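Side-chain contacts in appr-1-p processing domain protein (PDB 5M31), which is of undetermined function here but belongs to the macro domain family, whose members fold as a mixed beta-sheet packed between helices: residues A22-E25 / A26-N29; E100-E103 / E104-D108; P136-K139 / Q140-E144. All coordinates share one frame; numbering follows the deposited sequence. Where two conformers were deposited one is given.

Interaction 1 of 3, residues A22-E25 / A26-N29; sequences APVE and ALVN
Leu27 reaches back past the turn before it and meets Val24 and Ala22 with a single methyl, CD2. This is the entry to strand 26-31, an inner strand of the mixed macro domain sheet, where an inverse gamma turn centred on Pro23 leads the loop into the strand. CD2 of Leu27 lies 3.7 Å from CG2 of Val24. The two side chains cross at about a right angle and touch through these two methyls. CB of Ala22 touches the same Leu27 CD2 from 4.1 Å. Leu27 CG stands anti to its carbonyl carbon (chi1 -63°), and the chain runs on extended to CD1, which leaves CD2 as the branch facing the turn.

The turn sets the positions of Ala22 and Val24. Val24 N gives a weak hydrogen bond to Ala22 O at 2.9 Å, and the side-chain NE2 of Gln80 binds Val24 O. One residue on, Glu25 is held from outside the turn: its OE1 accepts a hydrogen bond from Arg119 N, just before strand 120-123, and its backbone N bonds to Ser120 OG at the start of that strand.

Strands 83-88 and 120-123 flank strand 26-31: Ala26 and Val28 pair by backbone with Ala122, Leu27 pairs with Tyr83 and Phe85, and Phe45 of helix 40-48 packs on the Leu27 side chain. The contact is buried. Val24 CG2, placed between the backbone N and the carbonyl carbon of its own residue, also comes to 3.2 Å from Ala26 O.

Interaction 2 of 3, residues E100-E103 / E104-D108; sequences EYVE and EGLKD
Glu100 and Glu104 reach the same side of the helix by different first torsions. Glu100 carries CG anti to its backbone N (chi1 164°). Glu104 carries CG anti to its carbonyl carbon (chi1 -63°). Both chains are extended beyond CG, and they lie side by side, pointing the same way. Their carboxylate planes are turned 35° from each other. OE2 of Glu100 and OE2 of Glu104 are 3.9 Å apart, a close approach of like charges. Water 1 bridges the pair and donates to both. It lies 2.7 Å from Glu100 OE2 and 2.9 Å from Glu104 OE1. This water probably eases the repulsion between the two carboxylates. Glu100 was modelled in two conformers, so the bridge and the close approach are doubtful as permanent features.

The residues span about two and a half turns of helix 99-116 in the macro domain, which follows strand 83-88 and precedes strand 120-123. Glu104 N bonds to Glu100 O at 3.0 Å, and Leu106 N to Val102 O at 2.8 Å. Gly105 N bonds to Tyr101 O. The bond from Lys107 N to Glu103 O is weak.

Val102 and Leu106 form the buried side. They also lie side by side and point the same way, with Val102 CG1 4.1 Å from Leu106 CD1. Leu106 CG rests 3.4 Å from Val102 O, the carbonyl that accepts its own backbone N-H. Leu133 touches Val102, and helix 135-146 meets Leu106 through Arg141 and Ala145. Glu103 turns its carboxylate to that helix too, where OE2 makes a salt bridge with Arg141 NE. At the other end of the segment, Asp108 OD2 accepts a hydrogen bond from Ile70 N.

Interaction 3 of 3, residues P136-K139 / Q140-E144; sequences PEVK and QRIQE
The guanidinium of Arg141 meets Glu137 at its edge, with OE1 near the guanidinium plane. The carboxylate is turned 75° from that plane. NH1 donates to OE1 at 2.7 Å, a salt bridge that uses the anti lone pair of the oxygen. The Glu137 chain bends at chi2 (-74°), which brings OE1 over to the arginine. The same NH1 also donates to the backbone Glu137 O at 2.9 Å, standing above the carbonyl plane. Arg141 N reaches this oxygen from the opposite face at 3.0 Å, so one carbonyl accepts two bonds from one residue.

All this lies on helix 135-146, the helix of the beta-alpha-beta unit between strands 120-123 and 153-157. Met99 of helix 99-116 packs on both Glu137 and Arg141.

On the buried side, Val138 CG1 packs against Ile142 CD1 at 3.8 Å, and Leu126 touches both residues. Lys139 extends past Gln143, where Lys139 CE and Gln143 NE2 are 4.0 Å apart. Lys139 NZ forms a salt bridge with Glu158, and Lys139 also makes a cation-pi contact with Phe14 of strand 11-15.

Interaction 1 is the buried one. It lies at the start of an inner strand and joins apolar methyls, with no hydrogen bond across its segments. Interactions 2 and 3 are partly buried helix contacts, each with an apolar pair four residues apart on the inner side and charged groups on the outer. Their charges differ: 100-103/104-108 brings two acids together over a water, whereas 136-139/140-144 pairs an acid with a base. These two contacts touch, with centres about 11 Å apart, through the Glu103-Arg141 salt bridge and packing of Leu106 CD1 on Arg141 O. Interaction 1 touches neither; its centre is about 18 Å from that of interaction 2.

Interaction 1 of 3, residues A22-E25 / A26-N29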
ATOM      1  N   ALA A  22      12.662   1.719  -2.542  1.00 22.54           N
ATOM      2  CA  ALA A  22      12.313   3.094  -2.708  1.00 22.05           C
ATOM      3  C   ALA A  22      12.836   3.867  -1.453  1.00 21.92           C
ATOM      4  O   ALA A  22      12.558   3.450  -0.346  1.00 21.94           O
ATOM      5  CB  ALA A  22      10.837   3.251  -2.833  1.00 20.91           C
ATOM      6  N   PRO A  23      13.473   5.004  -1.645  1.00 22.84           N
ATOM      7  CA  PRO A  23      14.163   5.693  -0.486  1.00 23.51           C
ATOM      8  C   PRO A  23      13.249   6.671   0.218  1.00 23.02           C
ATOM      9  O   PRO A  23      13.488   7.903   0.231  1.00 24.11           O
ATOM     10  CB  PRO A  23      15.331   6.335  -1.154  1.00 24.76           C
ATOM     11  CG  PRO A  23      14.811   6.751  -2.498  1.00 25.06           C
ATOM     12  CD  PRO A  23      13.812   5.671  -2.911  1.00 24.04           C
ATOM     13  N   VAL A  24      12.128   6.130   0.698  1.00 21.49           N
ATOM     14  CA  VAL A  24      11.016   6.947   1.170  1.00 21.07           C
ATOM     15  C   VAL A  24      10.655   6.609   2.601  1.00 20.73           C
ATOM     16  O   VAL A  24      11.197   5.708   3.163  1.00 21.97           O
ATOM     17  CB  VAL A  24       9.774   6.727   0.258  1.00 20.58           C
ATOM     18  CG1 VAL A  24      10.087   7.180  -1.155  1.00 20.99           C
ATOM     19  CG2 VAL A  24       9.383   5.274   0.306  1.00 19.91           C
ATOM     20  N   GLU A  25       9.717   7.352   3.182  1.00 20.07           N
ATOM     21  CA  GLU A  25       9.324   7.167   4.586  1.00 20.72           C
ATOM     22  C   GLU A  25       8.364   6.013   4.746  1.00 19.48           C
ATOM     23  O   GLU A  25       8.294   5.456   5.816  1.00 20.07           O
ATOM     24  CB  GLU A  25       8.632   8.428   5.133  1.00 21.11           C
ATOM     25  CG  GLU A  25       9.556   9.622   5.302  1.00 23.27           C
ATOM     26  CD  GLU A  25       8.876  10.834   5.920  1.00 24.30           C
ATOM     27  OE1 GLU A  25       7.688  10.838   6.156  1.00 23.40           O
ATOM     28  OE2 GLU A  25       9.562  11.826   6.181  1.00 27.15           O
ATOM     29  N   ALA A  26       7.559   5.724   3.708  1.00 18.90           N
ATOM     30  CA  ALA A  26       6.469   4.764   3.845  1.00 17.62           C
ATOM     31  C   ALA A  26       6.395   3.929   2.573  1.00 17.03           C
ATOM     32  O   ALA A  26       6.484   4.486   1.497  1.00 17.26           O
ATOM     33  CB  ALA A  26       5.144   5.466   4.103  1.00 17.43           C
ATOM     34  N   LEU A  27       6.194   2.626   2.740  1.00 16.79           N
ATOM     35  CA  LEU A  27       5.877   1.731   1.632  1.00 15.98           C
ATOM     36  C   LEU A  27       4.468   1.211   1.781  1.00 15.49           C
ATOM     37  O   LEU A  27       4.027   0.860   2.881  1.00 15.23           O
ATOM     38  CB  LEU A  27       6.807   0.536   1.595  1.00 16.81           C
ATOM     39  CG  LEU A  27       8.297   0.822   1.371  1.00 17.72           C
ATOM     40  CD1 LEU A  27       9.041  -0.511   1.320  1.00 18.46           C
ATOM     41  CD2 LEU A  27       8.568   1.662   0.135  1.00 17.81           C
ATOM     42  N   VAL A  28       3.816   1.091   0.650  1.00 15.15           N
ATOM     43  CA  VAL A  28       2.494   0.384   0.587  1.00 15.14           C
ATOM     44  C   VAL A  28       2.660  -1.059   0.134  1.00 15.90           C
ATOM     45  O   VAL A  28       3.277  -1.333  -0.905  1.00 16.40           O
ATOM     46  CB  VAL A  28       1.537   1.130  -0.375  1.00 15.44           C
ATOM     47  CG1 VAL A  28       0.217   0.392  -0.474  1.00 16.07           C
ATOM     48  CG2 VAL A  28       1.337   2.565   0.093  1.00 15.78           C
ATOM     49  N   ASN A  29       2.068  -1.945   0.913  1.00 15.82           N
ATOM     50  CA  ASN A  29       1.994  -3.385   0.662  1.00 16.25           C
ATOM     51  C   ASN A  29       0.535  -3.690   0.362  1.00 16.67           C
ATOM     52  O   ASN A  29      -0.335  -3.246   1.090  1.00 17.25           O
ATOM     53  CB  ASN A  29       2.370  -4.088   1.944  1.00 16.68           C
ATOM     54  CG  ASN A  29       2.356  -5.567   1.825  1.00 17.14           C
ATOM     55  OD1 ASN A  29       2.522  -6.101   0.755  1.00 18.05           O
ATOM     56  ND2 ASN A  29       2.330  -6.235   2.947  1.00 17.91           N
TER

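Interaction 2 of 3, residues E100-E103 / E104-D108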
ATOM      1  N   GLU A 100     -13.435  -1.398  -6.525  1.00 23.82           N
ATOM      2  CA  GLU A 100     -14.102  -0.688  -5.408  0.60 24.14           C
ATOM      3  C   GLU A 100     -13.225  -0.658  -4.165  1.00 22.27           C
ATOM      4  O   GLU A 100     -13.170   0.368  -3.413  1.00 23.10           O
ATOM      5  CB  GLU A 100     -15.462  -1.352  -5.091  0.60 25.75           C
ATOM      6  CG  GLU A 100     -16.056  -0.956  -3.746  0.60 26.15           C
ATOM      7  CD  GLU A 100     -17.351  -1.681  -3.443  0.60 28.20           C
ATOM      8  OE1 GLU A 100     -18.156  -1.856  -4.372  0.60 29.89           O
ATOM      9  OE2 GLU A 100     -17.573  -2.038  -2.268  0.60 28.76           O
ATOM     10  N   TYR A 101     -12.507  -1.729  -3.916  1.00 21.19           N
ATOM     11  CA  TYR A 101     -11.711  -1.869  -2.748  1.00 20.45           C
ATOM     12  C   TYR A 101     -10.447  -0.996  -2.889  1.00 18.79           C
ATOM     13  O   TYR A 101      -9.980  -0.408  -1.919  1.00 18.81           O
ATOM     14  CB  TYR A 101     -11.328  -3.320  -2.535  1.00 20.75           C
ATOM     15  CG  TYR A 101     -12.520  -4.245  -2.351  1.00 21.61           C
ATOM     16  CD1 TYR A 101     -13.817  -3.761  -2.141  1.00 22.94           C
ATOM     17  CD2 TYR A 101     -12.341  -5.622  -2.364  1.00 22.94           C
ATOM     18  CE1 TYR A 101     -14.877  -4.648  -1.931  1.00 24.47           C
ATOM     19  CE2 TYR A 101     -13.402  -6.487  -2.250  1.00 24.20           C
ATOM     20  CZ  TYR A 101     -14.651  -5.993  -1.965  1.00 24.80           C
ATOM     21  OH  TYR A 101     -15.684  -6.909  -1.821  1.00 26.71           O
ATOM     22  N   VAL A 102      -9.935  -0.877  -4.101  1.00 18.64           N
ATOM     23  CA  VAL A 102      -8.784   0.038  -4.362  1.00 19.03           C
ATOM     24  C   VAL A 102      -9.251   1.491  -4.153  1.00 19.52           C
ATOM     25  O   VAL A 102      -8.533   2.314  -3.544  1.00 19.36           O
ATOM     26  CB  VAL A 102      -8.225  -0.213  -5.786  1.00 19.74           C
ATOM     27  CG1 VAL A 102      -7.205   0.869  -6.172  1.00 19.80           C
ATOM     28  CG2 VAL A 102      -7.596  -1.594  -5.812  1.00 19.24           C
ATOM     29  N   GLU A 103     -10.453   1.809  -4.619  1.00 21.03           N
ATOM     30  CA  GLU A 103     -10.974   3.192  -4.465  1.00 22.82           C
ATOM     31  C   GLU A 103     -11.104   3.561  -3.003  1.00 21.81           C
ATOM     32  O   GLU A 103     -10.682   4.658  -2.594  1.00 21.31           O
ATOM     33  CB  GLU A 103     -12.300   3.373  -5.156  1.00 25.67           C
ATOM     34  CG  GLU A 103     -12.210   3.217  -6.667  1.00 28.80           C
ATOM     35  CD  GLU A 103     -13.552   2.963  -7.346  1.00 32.29           C
ATOM     36  OE1 GLU A 103     -14.586   2.728  -6.646  1.00 34.82           O
ATOM     37  OE2 GLU A 103     -13.571   3.013  -8.605  1.00 36.18           O
ATOM     38  N   GLU A 104     -11.710   2.669  -2.214  1.00 21.11           N
ATOM     39  CA  GLU A 104     -11.904   2.937  -0.792  1.00 21.63           C
ATOM     40  C   GLU A 104     -10.530   2.971  -0.103  1.00 19.33           C
ATOM     41  O   GLU A 104     -10.302   3.790   0.789  1.00 19.47           O
ATOM     42  CB  GLU A 104     -12.794   1.874  -0.175  1.00 24.50           C
ATOM     43  CG  GLU A 104     -14.181   1.882  -0.781  1.00 28.41           C
ATOM     44  CD  GLU A 104     -15.165   1.061  -0.002  1.00 34.21           C
ATOM     45  OE1 GLU A 104     -14.718   0.297   0.885  1.00 39.81           O
ATOM     46  OE2 GLU A 104     -16.394   1.158  -0.300  1.00 38.95           O
ATOM     47  N   GLY A 105      -9.606   2.089  -0.520  1.00 18.11           N
ATOM     48  CA  GLY A 105      -8.267   2.082   0.046  1.00 17.54           C
ATOM     49  C   GLY A 105      -7.517   3.399  -0.225  1.00 17.80           C
ATOM     50  O   GLY A 105      -6.741   3.887   0.647  1.00 16.83           O
ATOM     51  N   LEU A 106      -7.676   3.941  -1.432  1.00 18.09           N
ATOM     52  CA  LEU A 106      -6.943   5.186  -1.778  1.00 18.53           C
ATOM     53  C   LEU A 106      -7.414   6.389  -0.906  1.00 19.44           C
ATOM     54  O   LEU A 106      -6.603   7.228  -0.492  1.00 18.83           O
ATOM     55  CB  LEU A 106      -7.156   5.517  -3.234  1.00 19.68           C
ATOM     56  CG  LEU A 106      -6.247   4.755  -4.176  1.00 19.11           C
ATOM     57  CD1 LEU A 106      -6.773   4.897  -5.581  1.00 20.53           C
ATOM     58  CD2 LEU A 106      -4.811   5.281  -4.065  1.00 19.24           C
ATOM     59  N   LYS A 107      -8.719   6.467  -0.638  1.00 20.10           N
ATOM     60  CA  LYS A 107      -9.241   7.442   0.292  0.50 21.00           C
ATOM     61  C   LYS A 107      -8.555   7.267   1.651  1.00 20.46           C
ATOM     62  O   LYS A 107      -8.143   8.260   2.282  1.00 20.23           O
ATOM     63  CB  LYS A 107     -10.771   7.312   0.444  0.50 22.84           C
ATOM     64  CG  LYS A 107     -11.577   7.707  -0.790  0.50 24.51           C
ATOM     65  CD  LYS A 107     -13.028   8.019  -0.427  0.50 26.71           C
ATOM     66  CE  LYS A 107     -13.704   8.899  -1.473  0.50 28.90           C
ATOM     67  NZ  LYS A 107     -14.118   8.166  -2.702  0.50 29.85           N
ATOM     68  N   ASP A 108      -8.441   6.037   2.136  1.00 18.61           N
ATOM     69  CA  ASP A 108      -7.838   5.853   3.435  1.00 18.24           C
ATOM     70  C   ASP A 108      -6.354   6.076   3.408  1.00 18.11           C
ATOM     71  O   ASP A 108      -5.749   6.415   4.412  1.00 18.66           O
ATOM     72  CB  ASP A 108      -8.122   4.483   3.998  1.00 18.04           C
ATOM     73  CG  ASP A 108      -8.031   4.459   5.513  1.00 18.14           C
ATOM     74  OD1 ASP A 108      -8.535   5.408   6.151  1.00 19.58           O
ATOM     75  OD2 ASP A 108      -7.359   3.583   6.064  1.00 17.72           O
TER
HETATM   76  O   HOH W   1     -16.156  -2.029   0.027  1.00 54.06           O

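Interaction 3 of 3, residues P136-K139 / Q140-E144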
ATOM      1  N   PRO A 136      -4.775   1.500 -16.641  1.00 34.82           N
ATOM      2  CA  PRO A 136      -5.182   2.889 -16.936  1.00 36.46           C
ATOM      3  C   PRO A 136      -6.170   3.467 -15.912  1.00 35.71           C
ATOM      4  O   PRO A 136      -6.037   4.612 -15.499  1.00 34.96           O
ATOM      5  CB  PRO A 136      -5.834   2.773 -18.321  1.00 38.79           C
ATOM      6  CG  PRO A 136      -5.123   1.637 -18.984  1.00 38.67           C
ATOM      7  CD  PRO A 136      -4.678   0.687 -17.882  1.00 37.14           C
ATOM      8  N   GLU A 137      -7.132   2.653 -15.508  1.00 35.97           N
ATOM      9  CA  GLU A 137      -8.169   3.074 -14.581  1.00 36.21           C
ATOM     10  C   GLU A 137      -7.625   3.199 -13.183  1.00 31.71           C
ATOM     11  O   GLU A 137      -7.939   4.169 -12.483  1.00 32.36           O
ATOM     12  CB  GLU A 137      -9.326   2.076 -14.598  1.00 39.11           C
ATOM     13  CG  GLU A 137     -10.115   2.062 -15.921  1.00 44.25           C
ATOM     14  CD  GLU A 137     -11.038   3.281 -16.113  1.00 49.84           C
ATOM     15  OE1 GLU A 137     -11.232   4.095 -15.157  1.00 52.86           O
ATOM     16  OE2 GLU A 137     -11.597   3.420 -17.231  1.00 57.11           O
ATOM     17  N   VAL A 138      -6.762   2.263 -12.785  1.00 28.74           N
ATOM     18  CA  VAL A 138      -6.120   2.342 -11.451  1.00 26.96           C
ATOM     19  C   VAL A 138      -5.212   3.567 -11.400  1.00 27.31           C
ATOM     20  O   VAL A 138      -5.241   4.323 -10.409  1.00 25.00           O
ATOM     21  CB  VAL A 138      -5.366   1.049 -11.087  1.00 26.24           C
ATOM     22  CG1 VAL A 138      -4.539   1.230  -9.822  1.00 25.49           C
ATOM     23  CG2 VAL A 138      -6.368  -0.114 -10.929  1.00 26.45           C
ATOM     24  N   LYS A 139      -4.380   3.750 -12.448  1.00 28.05           N
ATOM     25  CA  LYS A 139      -3.510   4.932 -12.522  1.00 30.24           C
ATOM     26  C   LYS A 139      -4.334   6.221 -12.378  1.00 30.59           C
ATOM     27  O   LYS A 139      -3.985   7.084 -11.587  1.00 29.81           O
ATOM     28  CB  LYS A 139      -2.697   4.946 -13.839  1.00 32.99           C
ATOM     29  CG  LYS A 139      -1.639   6.053 -13.917  1.00 35.99           C
ATOM     30  CD  LYS A 139      -0.833   5.958 -15.222  1.00 39.23           C
ATOM     31  CE  LYS A 139       0.360   6.902 -15.212  1.00 42.73           C
ATOM     32  NZ  LYS A 139       1.400   6.632 -16.272  1.00 46.51           N
ATOM     33  N   GLN A 140      -5.478   6.289 -13.045  1.00 32.33           N
ATOM     34  CA  GLN A 140      -6.347   7.463 -13.000  1.00 34.81           C
ATOM     35  C   GLN A 140      -6.841   7.736 -11.579  1.00 33.00           C
ATOM     36  O   GLN A 140      -6.796   8.874 -11.094  1.00 33.14           O
ATOM     37  CB  GLN A 140      -7.528   7.264 -13.928  1.00 39.53           C
ATOM     38  CG  GLN A 140      -8.359   8.522 -14.174  1.00 44.81           C
ATOM     39  CD  GLN A 140      -9.472   8.716 -13.156  1.00 48.06           C
ATOM     40  OE1 GLN A 140      -9.745   9.844 -12.714  1.00 53.32           O
ATOM     41  NE2 GLN A 140     -10.160   7.623 -12.811  1.00 52.25           N
ATOM     42  N   ARG A 141      -7.275   6.682 -10.896  1.00 31.21           N
ATOM     43  CA  ARG A 141      -7.746   6.814  -9.524  1.00 30.87           C
ATOM     44  C   ARG A 141      -6.623   7.206  -8.574  1.00 28.62           C
ATOM     45  O   ARG A 141      -6.846   7.947  -7.614  1.00 26.94           O
ATOM     46  CB  ARG A 141      -8.390   5.518  -9.068  1.00 31.96           C
ATOM     47  CG  ARG A 141      -9.740   5.313  -9.736  1.00 34.77           C
ATOM     48  CD  ARG A 141     -10.166   3.880  -9.754  1.00 36.31           C
ATOM     49  NE  ARG A 141     -11.510   3.731 -10.337  1.00 39.26           N
ATOM     50  CZ  ARG A 141     -11.804   3.919 -11.623  1.00 42.09           C
ATOM     51  NH1 ARG A 141     -10.876   4.352 -12.483  1.00 43.57           N
ATOM     52  NH2 ARG A 141     -13.042   3.700 -12.051  1.00 43.06           N
ATOM     53  N   ILE A 142      -5.426   6.683  -8.809  1.00 26.59           N
ATOM     54  CA  ILE A 142      -4.272   7.084  -7.986  1.00 26.51           C
ATOM     55  C   ILE A 142      -4.006   8.578  -8.183  1.00 28.08           C
ATOM     56  O   ILE A 142      -3.843   9.320  -7.215  1.00 27.31           O
ATOM     57  CB  ILE A 142      -3.032   6.272  -8.326  1.00 25.73           C
ATOM     58  CG1 ILE A 142      -3.218   4.804  -7.905  1.00 24.16           C
ATOM     59  CG2 ILE A 142      -1.796   6.879  -7.673  1.00 25.78           C
ATOM     60  CD1 ILE A 142      -2.126   3.873  -8.407  1.00 24.49           C
ATOM     61  N   GLN A 143      -4.036   9.016  -9.430  1.00 30.64           N
ATOM     62  CA  GLN A 143      -3.802  10.451  -9.738  1.00 34.99           C
ATOM     63  C   GLN A 143      -4.820  11.338  -9.068  1.00 36.23           C
ATOM     64  O   GLN A 143      -4.461  12.352  -8.434  1.00 37.38           O
ATOM     65  CB  GLN A 143      -3.846  10.695 -11.260  1.00 38.37           C
ATOM     66  CG  GLN A 143      -2.768   9.942 -11.991  1.00 41.27           C
ATOM     67  CD  GLN A 143      -2.896   9.973 -13.519  1.00 45.10           C
ATOM     68  OE1 GLN A 143      -3.989   9.861 -14.076  1.00 48.85           O
ATOM     69  NE2 GLN A 143      -1.762  10.079 -14.197  1.00 47.48           N
ATOM     70  N   GLU A 144      -6.081  10.972  -9.203  1.00 38.60           N
ATOM     71  CA  GLU A 144      -7.169  11.714  -8.557  1.00 42.29           C
ATOM     72  C   GLU A 144      -6.974  11.806  -7.053  1.00 40.71           C
ATOM     73  O   GLU A 144      -7.150  12.878  -6.450  1.00 37.97           O
ATOM     74  CB  GLU A 144      -8.492  11.038  -8.816  1.00 48.41           C
ATOM     75  CG  GLU A 144      -9.053  11.286 -10.191  1.00 54.88           C
ATOM     76  CD  GLU A 144     -10.540  10.999 -10.245  1.00 60.60           C
ATOM     77  OE1 GLU A 144     -11.310  11.959 -10.501  1.00 67.42           O
ATOM     78  OE2 GLU A 144     -10.938   9.828  -9.987  1.00 61.88           O
TER